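Local structure of L-methionine gamma-lyase (Fusobacterium nucleatum subsp. nucleatum, 6LXU) at residues R266-F280 with V379-E392. The protein belongs to the PLP-dependent enzymes of Cys/Met metabolism and carries its pyridoxal phosphate covalently on a lysine, in a four-chain assembly. Numbering follows the deposited sequence. Where two conformers were deposited one is given.
Sequences RMERHCKNARTIVDF and VGLENVEDIIADLE
Asn273 reaches from its helix into the turn that precedes helix 384-392 and holds it with one amide nitrogen. Asn273 ND2 donates to Gly380 O at 2.9 Å, which lies near the amide plane, and to Glu382 O, which is tilted 35° out of it; the second bond is the more bent. On the other branch, OD1 accepts from a water that in turn accepts from Val384 N, so both ends of the amide are engaged and its rotation is fixed. One turn earlier, His270 ND1 donates to Val379 O at 2.8 Å, while Leu381 CD2 caps one face of the imidazole almost on the ring normal, a CH-pi contact 3.5 Å from the centroid.

Farther along, the packing is tight and apolar. Ile277 is a knob in the hole formed by Val384, Ile387, Ile388 and Leu391; with CG1 anti to the carbonyl carbon (chi1 -66°), CD1 extends to Ile387 CG2 at 3.7 Å and meets Val379 CG1 tip to tip. Phe280 takes Ile388 CG2 over its ring centre, another CH-pi contact, and Glu392 OE1 at its edge, 3.4 Å from CZ. The helix segments point the same general way, inclined by 36°, with axes 10.1 Å apart at closest approach.

Toward solvent the fit slackens: exposed Thr276 lays its methyl CG2 against Ile388 CD1, at 3.9 Å, and Val384 CG2. Near the turn, a water links Arg269 NH1 to Leu381 O, while NH2 leaves the contact for a salt bridge with Glu268 of the second subunit.

In this fold type I enzyme the contact is structural packing, a long helix clasping a strand-to-helix turn. Strand 374-378 leads into that turn; Ile277 and Val379 also pack on Ile315 of strand 314-319, setting helix 263-282 and the turn against the five-stranded sheet, while Met267 and Cys271 touch helix 192-195.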
loop_
_atom_site.group_PDB
_atom_site.type_symbol
_atom_site.label_atom_id
_atom_site.label_comp_id
_atom_site.label_asym_id
_atom_site.label_seq_id
_atom_site.Cartn_x
_atom_site.Cartn_y
_atom_site.Cartn_z
ATOM N N ARG A 266 -20.701 -1.873 -11.121
ATOM C CA ARG A 266 -20.288 -0.531 -11.518
ATOM C C ARG A 266 -20.719 -0.260 -12.952
ATOM O O ARG A 266 -21.333 0.763 -13.238
ATOM C CB ARG A 266 -18.779 -0.325 -11.374
ATOM C CG ARG A 266 -18.319 -0.226 -9.924
ATOM C CD ARG A 266 -16.845 0.126 -9.760
ATOM N NE ARG A 266 -15.927 -0.910 -10.246
ATOM C CZ ARG A 266 -15.280 -0.904 -11.418
ATOM N NH1 ARG A 266 -15.456 0.092 -12.293
ATOM N NH2 ARG A 266 -14.470 -1.904 -11.729
ATOM N N MET A 267 -20.401 -1.162 -13.869
ATOM C CA MET A 267 -20.768 -0.920 -15.268
ATOM C C MET A 267 -22.277 -0.801 -15.451
ATOM O O MET A 267 -22.753 0.029 -16.234
ATOM C CB MET A 267 -20.201 -1.999 -16.193
ATOM C CG MET A 267 -18.678 -2.028 -16.263
ATOM S SD MET A 267 -17.865 -0.438 -16.474
ATOM C CE MET A 267 -18.560 0.079 -18.042
ATOM N N GLU A 268 -23.034 -1.633 -14.732
ATOM C CA GLU A 268 -24.494 -1.556 -14.801
ATOM C C GLU A 268 -25.000 -0.182 -14.376
ATOM O O GLU A 268 -25.838 0.413 -15.053
ATOM C CB GLU A 268 -25.143 -2.669 -13.973
ATOM C CG GLU A 268 -25.062 -4.003 -14.677
ATOM C CD GLU A 268 -25.601 -5.164 -13.914
ATOM O OE1 GLU A 268 -25.954 -4.991 -12.735
ATOM O OE2 GLU A 268 -25.667 -6.258 -14.534
ATOM N N ARG A 269 -24.476 0.338 -13.274
ATOM C CA ARG A 269 -24.913 1.646 -12.781
ATOM C C ARG A 269 -24.397 2.781 -13.659
ATOM O O ARG A 269 -25.125 3.740 -13.914
ATOM C CB ARG A 269 -24.492 1.821 -11.325
ATOM C CG ARG A 269 -24.907 3.141 -10.690
ATOM C CD ARG A 269 -26.401 3.415 -10.782
ATOM N NE ARG A 269 -27.225 2.314 -10.283
ATOM C CZ ARG A 269 -27.735 2.223 -9.057
ATOM N NH1 ARG A 269 -27.520 3.175 -8.168
ATOM N NH2 ARG A 269 -28.482 1.185 -8.731
ATOM N N HIS A 270 -23.153 2.688 -14.116
ATOM C CA HIS A 270 -22.614 3.672 -15.055
ATOM C C HIS A 270 -23.566 3.824 -16.261
ATOM O O HIS A 270 -23.938 4.933 -16.638
ATOM C CB HIS A 270 -21.245 3.236 -15.617
ATOM C CG HIS A 270 -20.049 3.512 -14.749
ATOM N ND1 HIS A 270 -19.654 4.776 -14.382
ATOM C CD2 HIS A 270 -19.082 2.671 -14.288
ATOM C CE1 HIS A 270 -18.530 4.690 -13.682
ATOM N NE2 HIS A 270 -18.150 3.426 -13.617
ATOM N N CYS A 271 -23.949 2.697 -16.865
ATOM C CA CYS A 271 -24.790 2.727 -18.068
ATOM C C CYS A 271 -26.213 3.161 -17.769
ATOM O O CYS A 271 -26.801 3.903 -18.564
ATOM C CB CYS A 271 -24.786 1.375 -18.771
ATOM S SG CYS A 271 -23.197 0.939 -19.518
ATOM N N LYS A 272 -26.780 2.718 -16.656
ATOM C CA LYS A 272 -28.134 3.130 -16.242
ATOM C C LYS A 272 -28.174 4.645 -16.059
ATOM O O LYS A 272 -29.064 5.341 -16.575
ATOM C CB LYS A 272 -28.521 2.415 -14.938
ATOM C CG LYS A 272 -29.922 2.699 -14.389
ATOM C CD LYS A 272 -30.080 2.169 -12.964
ATOM C CE LYS A 272 -31.486 2.345 -12.413
ATOM N NZ LYS A 272 -32.501 1.652 -13.253
ATOM N N ASN A 273 -27.212 5.167 -15.309
ATOM C CA ASN A 273 -27.107 6.605 -15.125
ATOM C C ASN A 273 -26.947 7.309 -16.460
ATOM O O ASN A 273 -27.614 8.315 -16.718
ATOM C CB ASN A 273 -25.894 6.970 -14.254
ATOM C CG ASN A 273 -26.120 6.770 -12.767
ATOM O OD1 ASN A 273 -27.216 6.461 -12.316
ATOM N ND2 ASN A 273 -25.047 6.973 -11.987
ATOM N N ALA A 274 -26.053 6.803 -17.298
ATOM C CA ALA A 274 -25.755 7.488 -18.550
ATOM C C ALA A 274 -26.965 7.570 -19.468
ATOM O O ALA A 274 -27.208 8.620 -20.061
ATOM C CB ALA A 274 -24.599 6.821 -19.269
ATOM N N ARG A 275 -27.719 6.485 -19.598
ATOM C CA ARG A 275 -28.882 6.507 -20.493
ATOM C C ARG A 275 -29.895 7.564 -20.045
ATOM O O ARG A 275 -30.470 8.286 -20.883
ATOM C CB ARG A 275 -29.503 5.104 -20.633
ATOM C CG ARG A 275 -28.664 4.230 -21.560
ATOM C CD ARG A 275 -29.175 2.822 -21.825
ATOM N NE ARG A 275 -28.572 1.843 -20.918
ATOM C CZ ARG A 275 -29.101 1.428 -19.766
ATOM N NH1 ARG A 275 -30.274 1.905 -19.348
ATOM N NH2 ARG A 275 -28.458 0.531 -19.024
ATOM N N THR A 276 -30.098 7.701 -18.739
ATOM C CA THR A 276 -30.995 8.704 -18.205
ATOM C C THR A 276 -30.480 10.117 -18.465
ATOM O O THR A 276 -31.250 11.023 -18.824
ATOM C CB THR A 276 -31.196 8.444 -16.699
ATOM O OG1 THR A 276 -31.779 7.151 -16.544
ATOM C CG2 THR A 276 -32.089 9.470 -16.070
ATOM N N ILE A 277 -29.178 10.311 -18.320
ATOM C CA ILE A 277 -28.575 11.612 -18.590
ATOM C C ILE A 277 -28.633 11.946 -20.085
ATOM O O ILE A 277 -28.864 13.109 -20.436
ATOM C CB ILE A 277 -27.138 11.674 -18.021
ATOM C CG1 ILE A 277 -27.201 11.600 -16.491
ATOM C CG2 ILE A 277 -26.404 12.932 -18.456
ATOM C CD1 ILE A 277 -25.886 11.212 -15.859
ATOM N N VAL A 278 -28.439 10.963 -20.950
ATOM C CA VAL A 278 -28.568 11.197 -22.398
ATOM C C VAL A 278 -29.957 11.743 -22.731
ATOM O O VAL A 278 -30.080 12.722 -23.492
ATOM C CB VAL A 278 -28.287 9.917 -23.210
ATOM C CG1 VAL A 278 -28.694 10.062 -24.678
ATOM C CG2 VAL A 278 -26.817 9.555 -23.120
ATOM N N ASP A 279 -30.997 11.135 -22.172
ATOM C CA ASP A 279 -32.354 11.610 -22.442
ATOM C C ASP A 279 -32.531 13.056 -21.975
ATOM O O ASP A 279 -33.107 13.883 -22.714
ATOM C CB ASP A 279 -33.383 10.703 -21.779
ATOM C CG ASP A 279 -34.781 10.921 -22.332
ATOM O OD1 ASP A 279 -34.976 10.717 -23.540
ATOM O OD2 ASP A 279 -35.657 11.331 -21.564
ATOM N N PHE A 280 -32.034 13.373 -20.780
ATOM C CA PHE A 280 -32.076 14.733 -20.255
ATOM C C PHE A 280 -31.353 15.722 -21.175
ATOM O O PHE A 280 -31.896 16.775 -21.540
ATOM C CB PHE A 280 -31.476 14.756 -18.840
ATOM C CG PHE A 280 -31.171 16.122 -18.332
ATOM C CD1 PHE A 280 -32.195 16.950 -17.884
ATOM C CD2 PHE A 280 -29.869 16.606 -18.309
ATOM C CE1 PHE A 280 -31.914 18.217 -17.405
ATOM C CE2 PHE A 280 -29.594 17.873 -17.838
ATOM C CZ PHE A 280 -30.616 18.676 -17.392
ATOM N N VAL A 379 -19.789 9.596 -17.129
ATOM C CA VAL A 379 -20.826 9.466 -16.125
ATOM C C VAL A 379 -20.365 8.507 -15.018
ATOM O O VAL A 379 -19.965 7.372 -15.303
ATOM C CB VAL A 379 -22.130 8.949 -16.763
ATOM C CG1 VAL A 379 -23.207 8.687 -15.718
ATOM C CG2 VAL A 379 -22.639 9.934 -17.819
ATOM N N GLY A 380 -20.438 8.980 -13.775
ATOM C CA GLY A 380 -20.057 8.192 -12.610
ATOM C C GLY A 380 -21.217 7.443 -11.997
ATOM O O GLY A 380 -22.219 7.156 -12.658
ATOM N N LEU A 381 -21.053 7.118 -10.713
ATOM C CA LEU A 381 -21.968 6.244 -9.972
ATOM C C LEU A 381 -22.833 6.986 -8.961
ATOM O O LEU A 381 -23.578 6.364 -8.220
ATOM C CB LEU A 381 -21.162 5.149 -9.263
ATOM C CG LEU A 381 -20.266 4.300 -10.157
ATOM C CD1 LEU A 381 -19.518 3.259 -9.343
ATOM C CD2 LEU A 381 -21.055 3.642 -11.273
ATOM N N GLU A 382 -22.766 8.310 -8.946
ATOM C CA GLU A 382 -23.605 9.092 -8.052
ATOM C C GLU A 382 -25.078 8.859 -8.378
ATOM O O GLU A 382 -25.432 8.361 -9.461
ATOM C CB GLU A 382 -23.297 10.584 -8.155
ATOM C CG GLU A 382 -21.853 10.961 -7.857
ATOM C CD GLU A 382 -20.962 11.053 -9.075
ATOM O OE1 GLU A 382 -21.331 10.482 -10.130
ATOM O OE2 GLU A 382 -19.899 11.705 -8.984
ATOM N N ASN A 383 -25.958 9.211 -7.446
ATOM C CA ASN A 383 -27.388 9.116 -7.748
ATOM C C ASN A 383 -27.714 10.023 -8.925
ATOM O O ASN A 383 -27.288 11.176 -8.974
ATOM C CB ASN A 383 -28.217 9.433 -6.533
ATOM C CG ASN A 383 -27.993 8.411 -5.446
ATOM O OD1 ASN A 383 -27.075 8.545 -4.638
ATOM N ND2 ASN A 383 -28.783 7.345 -5.465
ATOM N N VAL A 384 -28.416 9.462 -9.903
ATOM C CA VAL A 384 -28.586 10.158 -11.175
ATOM C C VAL A 384 -29.327 11.488 -11.005
ATOM O O VAL A 384 -29.049 12.450 -11.722
ATOM C CB VAL A 384 -29.258 9.252 -12.221
ATOM C CG1 VAL A 384 -30.729 9.028 -11.933
ATOM C CG2 VAL A 384 -29.045 9.794 -13.631
ATOM N N GLU A 385 -30.233 11.551 -10.031
ATOM C CA GLU A 385 -30.973 12.787 -9.759
ATOM C C GLU A 385 -30.012 13.899 -9.374
ATOM O O GLU A 385 -30.241 15.064 -9.709
ATOM C CB GLU A 385 -32.004 12.607 -8.637
ATOM C CG GLU A 385 -33.107 11.587 -8.905
ATOM C CD GLU A 385 -32.724 10.125 -8.691
ATOM O OE1 GLU A 385 -31.596 9.831 -8.214
ATOM O OE2 GLU A 385 -33.576 9.256 -8.991
ATOM N N ASP A 386 -28.936 13.555 -8.660
ATOM C CA ASP A 386 -27.960 14.542 -8.226
ATOM C C ASP A 386 -27.062 14.991 -9.377
ATOM O O ASP A 386 -26.703 16.169 -9.464
ATOM C CB ASP A 386 -27.112 13.971 -7.081
ATOM C CG ASP A 386 -27.937 13.609 -5.862
ATOM O OD1 ASP A 386 -28.962 14.300 -5.592
ATOM O OD2 ASP A 386 -27.571 12.640 -5.157
ATOM N N ILE A 387 -26.680 14.063 -10.254
ATOM C CA ILE A 387 -25.878 14.435 -11.412
ATOM C C ILE A 387 -26.694 15.378 -12.310
ATOM O O ILE A 387 -26.191 16.410 -12.740
ATOM C CB ILE A 387 -25.406 13.205 -12.219
ATOM C CG1 ILE A 387 -24.594 12.221 -11.343
ATOM C CG2 ILE A 387 -24.557 13.653 -13.405
ATOM C CD1 ILE A 387 -24.369 10.878 -12.021
ATOM N N ILE A 388 -27.940 15.001 -12.572
ATOM C CA ILE A 388 -28.825 15.828 -13.396
ATOM C C ILE A 388 -29.092 17.183 -12.749
ATOM O O ILE A 388 -29.067 18.199 -13.450
ATOM C CB ILE A 388 -30.110 15.070 -13.775
ATOM C CG1 ILE A 388 -29.746 13.967 -14.780
ATOM C CG2 ILE A 388 -31.144 16.023 -14.388
ATOM C CD1 ILE A 388 -30.858 13.012 -15.161
ATOM N N ALA A 389 -29.316 17.228 -11.442
ATOM C CA ALA A 389 -29.532 18.521 -10.782
ATOM C C ALA A 389 -28.323 19.430 -10.945
ATOM O O ALA A 389 -28.467 20.647 -11.161
ATOM C CB ALA A 389 -29.876 18.322 -9.315
ATOM N N ASP A 390 -27.122 18.859 -10.862
ATOM C CA ASP A 390 -25.912 19.639 -11.037
ATOM C C ASP A 390 -25.805 20.176 -12.465
ATOM O O ASP A 390 -25.551 21.358 -12.661
ATOM C CB ASP A 390 -24.679 18.790 -10.670
ATOM C CG ASP A 390 -23.401 19.584 -10.591
ATOM O OD1 ASP A 390 -23.438 20.743 -10.094
ATOM O OD2 ASP A 390 -22.332 19.039 -10.966
ATOM N N LEU A 391 -25.973 19.308 -13.453
ATOM C CA LEU A 391 -25.961 19.764 -14.848
ATOM C C LEU A 391 -27.048 20.808 -15.111
ATOM O O LEU A 391 -26.789 21.808 -15.792
ATOM C CB LEU A 391 -26.136 18.586 -15.791
ATOM C CG LEU A 391 -24.998 17.558 -15.805
ATOM C CD1 LEU A 391 -25.421 16.303 -16.546
ATOM C CD2 LEU A 391 -23.737 18.144 -16.412
ATOM N N GLU A 392 -28.242 20.581 -14.574
ATOM C CA GLU A 392 -29.359 21.507 -14.781
ATOM C C GLU A 392 -29.040 22.892 -14.239
ATOM O O GLU A 392 -29.243 23.888 -14.958
ATOM C CB GLU A 392 -30.640 20.952 -14.158
ATOM C CG GLU A 392 -31.861 21.877 -14.195
ATOM C CD GLU A 392 -32.261 22.346 -15.577
ATOM O OE1 GLU A 392 -31.878 21.723 -16.596
ATOM O OE2 GLU A 392 -32.980 23.374 -15.647
HETATM O O HOH W 1 -26.379 5.831 -7.923
HETATM O O HOH W 2 -28.500 6.567 -9.794
#